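Local coordinates for protein inosine-uridine preferring nucleoside hydrolase (Gardnerella vaginalis 315-A, PDB 6BA1) that belongs to the nucleoside hydrolase family and binds a calcium ion, at residues Y230-Y234 and G243-H247. Numbering follows the deposited sequence.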
loop_
_atom_site.group_PDB
_atom_site.type_symbol
_atom_site.label_atom_id
_atom_site.label_comp_id
_atom_site.label_asym_id
_atom_site.label_seq_id
_atom_site.Cartn_x
_atom_site.Cartn_y
_atom_site.Cartn_z
ATOM N N TYR A 230 17.937 23.669 5.030
ATOM C CA TYR A 230 17.172 22.435 4.826
ATOM C C TYR A 230 17.653 21.648 3.597
ATOM O O TYR A 230 17.698 20.417 3.632
ATOM C CB TYR A 230 15.690 22.802 4.702
ATOM C CG TYR A 230 14.674 21.677 4.701
ATOM C CD1 TYR A 230 14.574 20.778 5.763
ATOM C CD2 TYR A 230 13.744 21.572 3.666
ATOM C CE1 TYR A 230 13.605 19.780 5.769
ATOM C CE2 TYR A 230 12.763 20.586 3.665
ATOM C CZ TYR A 230 12.700 19.691 4.708
ATOM O OH TYR A 230 11.739 18.703 4.680
ATOM N N ILE A 231 18.022 22.356 2.523
ATOM C CA ILE A 231 18.564 21.709 1.315
ATOM C C ILE A 231 19.987 21.178 1.543
ATOM O O ILE A 231 20.299 20.058 1.132
ATOM C CB ILE A 231 18.503 22.641 0.072
ATOM C CG1 ILE A 231 17.028 22.902 -0.320
ATOM C CG2 ILE A 231 19.215 22.016 -1.125
ATOM C CD1 ILE A 231 16.830 24.180 -1.108
ATOM N N LYS A 232 20.845 21.971 2.184
ATOM C CA LYS A 232 22.238 21.559 2.505
ATOM C C LYS A 232 22.309 20.381 3.478
ATOM O O LYS A 232 23.277 19.616 3.460
ATOM C CB LYS A 232 23.082 22.729 3.031
ATOM C CG LYS A 232 23.544 23.672 1.931
ATOM C CD LYS A 232 24.510 24.709 2.436
ATOM C CE LYS A 232 24.729 25.803 1.392
ATOM N NZ LYS A 232 25.900 26.650 1.731
ATOM N N ALA A 233 21.299 20.256 4.332
ATOM C CA ALA A 233 21.113 19.056 5.143
ATOM C C ALA A 233 20.711 17.874 4.257
ATOM O O ALA A 233 21.276 16.785 4.389
ATOM C CB ALA A 233 20.072 19.297 6.220
ATOM N N TYR A 234 19.744 18.094 3.360
ATOM C CA TYR A 234 19.333 17.074 2.379
ATOM C C TYR A 234 20.468 16.668 1.417
ATOM O O TYR A 234 20.506 15.523 0.971
ATOM C CB TYR A 234 18.095 17.509 1.575
ATOM C CG TYR A 234 16.769 16.989 2.113
ATOM C CD1 TYR A 234 15.963 16.151 1.345
ATOM C CD2 TYR A 234 16.311 17.344 3.388
ATOM C CE1 TYR A 234 14.726 15.699 1.820
ATOM C CE2 TYR A 234 15.084 16.919 3.865
ATOM C CZ TYR A 234 14.304 16.082 3.105
ATOM O OH TYR A 234 13.062 15.619 3.509
ATOM N N GLY A 243 17.674 18.543 -4.089
ATOM C CA GLY A 243 17.093 19.634 -3.289
ATOM C C GLY A 243 16.415 19.074 -2.058
ATOM O O GLY A 243 17.012 18.280 -1.361
ATOM N N CYS A 244 15.174 19.495 -1.795
ATOM C CA CYS A 244 14.430 19.081 -0.588
ATOM C C CYS A 244 12.983 18.716 -0.902
ATOM O O CYS A 244 12.411 19.170 -1.890
ATOM C CB CYS A 244 14.442 20.203 0.450
ATOM S SG CYS A 244 13.465 21.657 0.036
ATOM N N GLY A 245 12.389 17.903 -0.044
ATOM C CA GLY A 245 10.995 17.493 -0.163
ATOM C C GLY A 245 10.052 18.578 0.335
ATOM O O GLY A 245 10.374 19.309 1.278
ATOM N N LEU A 246 8.887 18.680 -0.306
ATOM C CA LEU A 246 7.839 19.598 0.114
ATOM C C LEU A 246 6.739 18.804 0.794
ATOM O O LEU A 246 5.647 18.622 0.250
ATOM C CB LEU A 246 7.298 20.371 -1.090
ATOM C CG LEU A 246 8.323 21.216 -1.844
ATOM C CD1 LEU A 246 7.674 21.864 -3.062
ATOM C CD2 LEU A 246 8.959 22.251 -0.912
ATOM N N HIS A 247 7.028 18.364 2.009
ATOM C CA HIS A 247 6.178 17.394 2.699
ATOM C C HIS A 247 4.922 18.064 3.270
ATOM O O HIS A 247 3.811 17.826 2.797
ATOM C CB HIS A 247 6.955 16.678 3.814
ATOM C CG HIS A 247 8.185 15.966 3.348
ATOM N ND1 HIS A 247 8.249 14.591 3.248
ATOM C CD2 HIS A 247 9.413 16.444 2.980
ATOM C CE1 HIS A 247 9.453 14.236 2.821
ATOM N NE2 HIS A 247 10.170 15.341 2.639
#
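Tyr-234 and His-247 reach for each other from opposite directions, and their meeting is the one hydrogen bond between residues 230-234 of helix 218-237 and residues 243-247 of the loop that follows: Tyr-234 OH lies 3.0 Å from His-247 NE2, and the model does not settle which of the two gives the proton. On its way there the Tyr-234 ring runs alongside residues 243-245. Cys-244 CA sits over one face, a CH-pi contact 4.2 Å from the centroid of the Tyr-234 ring. One turn earlier on the helix, Tyr-230 comes at the same loop from another side. With its CG anti to the backbone N (chi1 -171°), the ring extends along the loop, Tyr-230 CD2 3.6 Å from Cys-244 CB, and turns its edge to Gly-245 O. Tyr-230 OH ends 3.7 Å from His-247 CD2 and makes a weak hydrogen bond to Asp-16. Both rings therefore border Cys-244, whose SG is oblique to the Tyr-230 ring and 3.8 Å from Ile-231 CG1. Ile-231 also lays CG2 against Gly-243 CA. The imidazole of His-247 rests on Leu-196 and Thr-199 and lies about 7 Å from the bound calcium ion; the next residue in sequence, Asp-248, belongs to the calcium site. Two helix tyrosines converge on a histidine near that site, consistent with the surroundings of the metal-binding pocket in the nucleoside hydrolase fold.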